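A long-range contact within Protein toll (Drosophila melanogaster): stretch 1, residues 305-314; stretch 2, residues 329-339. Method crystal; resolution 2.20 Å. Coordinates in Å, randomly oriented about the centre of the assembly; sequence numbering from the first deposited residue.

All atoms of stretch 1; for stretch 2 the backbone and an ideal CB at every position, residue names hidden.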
# COMPACT_ATOMS: atom_id res chain seq x y z
N SER A 305 13.35 19.25 22.83
CA SER A 305 14.23 18.40 23.62
C SER A 305 13.50 17.88 24.86
O SER A 305 12.47 18.43 25.27
CB SER A 305 15.50 19.16 24.03
OG SER A 305 15.17 20.27 24.85
N LEU A 306 14.03 16.80 25.44
CA LEU A 306 13.47 16.21 26.65
C LEU A 306 14.54 16.13 27.74
O LEU A 306 15.73 15.95 27.45
CB LEU A 306 12.94 14.81 26.36
CG LEU A 306 11.89 14.69 25.26
CD1 LEU A 306 11.55 13.22 24.97
CD2 LEU A 306 10.63 15.49 25.62
N PRO A 307 14.13 16.27 29.01
CA PRO A 307 15.10 16.10 30.10
C PRO A 307 15.30 14.62 30.39
O PRO A 307 14.33 13.85 30.34
CB PRO A 307 14.40 16.77 31.29
CG PRO A 307 12.92 16.54 31.01
CD PRO A 307 12.79 16.62 29.50
N GLY A 308 16.54 14.24 30.69
CA GLY A 308 16.92 12.86 30.94
C GLY A 308 16.19 12.16 32.06
O GLY A 308 16.18 10.93 32.12
N ASP A 309 15.57 12.95 32.94
CA ASP A 309 14.87 12.41 34.11
C ASP A 309 13.35 12.31 33.90
O ASP A 309 12.60 12.15 34.87
CB ASP A 309 15.19 13.26 35.36
CG ASP A 309 14.74 14.73 35.24
OD1 ASP A 309 13.82 15.05 34.45
OD2 ASP A 309 15.32 15.58 35.96
N LEU A 310 12.92 12.41 32.65
CA LEU A 310 11.50 12.50 32.31
C LEU A 310 10.69 11.29 32.75
O LEU A 310 9.54 11.42 33.16
CB LEU A 310 11.31 12.74 30.81
CG LEU A 310 9.88 13.09 30.36
CD1 LEU A 310 9.42 14.38 31.06
CD2 LEU A 310 9.78 13.24 28.83
N PHE A 311 11.28 10.10 32.64
CA PHE A 311 10.58 8.87 32.97
C PHE A 311 11.25 8.11 34.10
O PHE A 311 11.06 6.89 34.18
CB PHE A 311 10.59 7.91 31.77
CG PHE A 311 10.12 8.52 30.48
CD1 PHE A 311 8.84 9.03 30.37
CD2 PHE A 311 10.94 8.51 29.37
CE1 PHE A 311 8.41 9.58 29.18
CE2 PHE A 311 10.52 9.04 28.18
CZ PHE A 311 9.25 9.58 28.07
N GLU A 312 12.04 8.78 34.94
CA GLU A 312 12.87 8.02 35.88
C GLU A 312 12.04 7.28 36.91
O GLU A 312 11.04 7.80 37.41
CB GLU A 312 13.98 8.88 36.53
CG GLU A 312 13.50 9.91 37.52
CD GLU A 312 14.65 10.53 38.31
OE1 GLU A 312 14.41 10.99 39.45
OE2 GLU A 312 15.78 10.55 37.81
N HIS A 313 12.44 6.04 37.17
CA HIS A 313 11.74 5.14 38.08
C HIS A 313 10.32 4.79 37.66
O HIS A 313 9.58 4.20 38.43
CB HIS A 313 11.77 5.66 39.53
CG HIS A 313 13.15 5.89 40.04
ND1 HIS A 313 13.64 7.14 40.35
CD2 HIS A 313 14.17 5.02 40.27
CE1 HIS A 313 14.89 7.04 40.76
NE2 HIS A 313 15.24 5.77 40.72
N SER A 314 9.94 5.15 36.43
CA SER A 314 8.64 4.73 35.90
C SER A 314 8.82 3.45 35.08
O SER A 314 8.88 3.47 33.85
CB SER A 314 8.00 5.85 35.09
OG SER A 314 7.66 6.95 35.94
N UNK A 329 18.11 15.13 19.20
CA UNK A 329 18.67 13.95 19.86
C UNK A 329 17.90 13.67 21.16
O UNK A 329 16.91 14.35 21.46
CB UNK A 329 20.16 14.15 20.15
N UNK A 330 18.35 12.67 21.90
CA UNK A 330 17.73 12.30 23.17
C UNK A 330 18.84 12.13 24.19
O UNK A 330 19.91 11.63 23.85
CB UNK A 330 16.89 11.03 23.04
N UNK A 331 18.60 12.53 25.46
CA UNK A 331 19.64 12.31 26.47
C UNK A 331 19.85 10.81 26.61
O UNK A 331 18.89 10.07 26.49
CB UNK A 331 19.26 12.94 27.81
N UNK A 332 21.09 10.39 26.84
CA UNK A 332 21.41 8.97 26.97
C UNK A 332 20.67 8.24 28.11
O UNK A 332 20.49 7.03 28.04
CB UNK A 332 22.92 8.82 27.18
N UNK A 333 20.26 8.96 29.15
CA UNK A 333 19.61 8.31 30.30
C UNK A 333 18.08 8.24 30.20
O UNK A 333 17.42 7.69 31.07
CB UNK A 333 19.99 9.05 31.58
N UNK A 334 17.53 8.80 29.12
CA UNK A 334 16.08 8.93 28.99
C UNK A 334 15.30 7.65 29.29
O UNK A 334 14.26 7.70 29.95
CB UNK A 334 15.74 9.40 27.57
N UNK A 335 15.81 6.51 28.82
CA UNK A 335 15.09 5.24 28.91
C UNK A 335 15.78 4.24 29.81
O UNK A 335 15.53 3.03 29.72
CB UNK A 335 14.92 4.63 27.52
N UNK A 336 16.63 4.74 30.69
CA UNK A 336 17.44 3.91 31.57
C UNK A 336 16.61 3.01 32.50
O UNK A 336 17.05 1.93 32.89
CB UNK A 336 18.35 4.81 32.41
N UNK A 337 15.41 3.44 32.86
CA UNK A 337 14.58 2.64 33.75
C UNK A 337 13.47 1.86 33.02
O UNK A 337 12.77 1.05 33.63
CB UNK A 337 13.95 3.55 34.81
N UNK A 338 13.34 2.08 31.72
CA UNK A 338 12.24 1.48 30.98
C UNK A 338 12.48 0.02 30.55
O UNK A 338 12.46 -0.32 29.37
CB UNK A 338 11.96 2.33 29.74
N UNK A 339 12.65 -0.85 31.54
CA UNK A 339 12.90 -2.27 31.31
C UNK A 339 11.73 -3.00 30.62
O UNK A 339 11.92 -4.07 30.04
CB UNK A 339 13.21 -2.95 32.65

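At position 329 the CA-to-CB bond points away from stretch 1 and nothing of that stretch lies within 5.5 Å of the ideal CB, so the contact sets no demand on the side chain. The residue is Thr 329; its backbone O accepts a hydrogen bond from water 1 (2.9 Å), which in turn accepts one from the N of Leu 306 (3.0 Å), joining the two backbones.

At position 330 the bond runs sideways, and a side chain must be long to reach the isobutyl group of Leu 306. A flexible apolar residue such as leucine, isoleucine or methionine would suit. Leu 330 extends in the m, t rotamer and brings CD2 to 4.2 Å from Leu 306 CD1.

Position 331 points toward stretch 1, its ideal CB 3.9 Å from Gly 308 CA. Phi of -63° and psi of 144° allow proline, and the closeness of the backbone favours something compact, alanine and valine included. Pro 331 lays its ring against the chain: CG is 3.2 Å from Leu 306 O and 3.6 Å from Gly 308 N. Its own O accepts a hydrogen bond from the N of 334, closing a type I turn.

Position 332 points away, and many residues would do; Ala 332 makes no contact with stretch 1.

At 333 the bond is sideways, with Gly 308 O 4.3 Å from the ideal CB. A short polar side chain, serine, threonine or asparagine, could approach that carbonyl. In Thr 333 (chi1 p) OG1 lies 3.4 Å from Gly 308 O. The absence of a side chain on Gly 308 matters here, because an ideal CB on it would fall 2.7 Å from Thr 333 OG1.

Position 334 also starts sideways, but Leu 306, Leu 310 and the ring of Phe 311 offer an apolar pocket within reach of a branched or long aliphatic chain. Leu 334 (t, p) fills it: CD2 is 4.0 Å from Leu 306 CD1, CD1 is 3.9 Å from Leu 310 CB, and CG is 3.8 Å from Phe 311 CE2. Water 2 accepts a hydrogen bond from Phe 311 N (2.8 Å), and its O lies 2.7 Å from Leu 334 O and 2.9 Å from Gly 308 O.

Position 335 points away, so only a long side chain could return to Phe 311. Leu 335 does so, with CD2 4.1 Å from Phe 311 CD2. Position 336, sideways with open space around it, could be polar or charged; Glu 336 does not touch stretch 1.

Position 337 points toward the 312-314 backbone, where a flat ring could lie over His 313 N, 3.8 Å from the ideal CB. His 337 does this with one face, its CD2 3.5 Å from His 313 N; the two imidazoles meet obliquely, centroids 4.6 Å apart.

At 338 the carbonyls of Phe 311 and Ser 314 both lie where a long amide or basic chain could reach them, and Phe 311 O, though already bonded to Ser 314 N, can accept a second donor. Gln 338 folds so that NE2 donates to Phe 311 O and to Ser 314 O, both at 2.9 Å. Position 339 faces sideways into space free of stretch 1, and Val 339 makes no contact with it.

Stretch 2 (329-339) TLPATLLEHQV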
# COMPACT_ATOMS: atom_id res chain seq x y z
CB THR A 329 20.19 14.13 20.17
OG1 THR A 329 20.77 12.87 20.56
CG2 THR A 329 20.40 15.17 21.27
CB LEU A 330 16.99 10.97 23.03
CG LEU A 330 15.78 10.95 22.10
CD1 LEU A 330 15.18 9.56 22.09
CD2 LEU A 330 14.75 11.98 22.57
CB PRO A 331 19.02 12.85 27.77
CG PRO A 331 17.70 13.46 27.39
CD PRO A 331 17.32 12.96 26.03
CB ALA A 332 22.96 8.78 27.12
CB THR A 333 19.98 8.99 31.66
OG1 THR A 333 19.52 10.35 31.66
CG2 THR A 333 21.50 8.95 31.91
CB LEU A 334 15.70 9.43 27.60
CG LEU A 334 14.20 9.77 27.50
CD1 LEU A 334 13.84 10.89 28.47
CD2 LEU A 334 13.80 10.14 26.09
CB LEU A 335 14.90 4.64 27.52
CG LEU A 335 14.15 5.51 26.51
CD1 LEU A 335 14.20 4.89 25.15
CD2 LEU A 335 12.70 5.74 26.92
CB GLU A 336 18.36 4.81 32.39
CG GLU A 336 19.39 4.10 33.23
CD GLU A 336 20.10 5.05 34.18
OE1 GLU A 336 19.98 6.28 33.98
OE2 GLU A 336 20.76 4.56 35.13
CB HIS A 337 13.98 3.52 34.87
CG HIS A 337 15.02 4.19 35.72
ND1 HIS A 337 15.67 3.55 36.75
CD2 HIS A 337 15.53 5.45 35.67
CE1 HIS A 337 16.54 4.38 37.31
NE2 HIS A 337 16.47 5.54 36.67
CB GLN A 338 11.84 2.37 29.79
CG GLN A 338 10.93 3.55 30.19
CD GLN A 338 11.61 4.51 31.15
OE1 GLN A 338 12.66 5.06 30.83
NE2 GLN A 338 11.04 4.68 32.35
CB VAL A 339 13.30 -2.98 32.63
CG1 VAL A 339 12.09 -3.16 33.56
CG2 VAL A 339 13.98 -4.30 32.35
O HOH W 1 16.45 15.54 24.10
O HOH W 2 13.83 9.15 32.22
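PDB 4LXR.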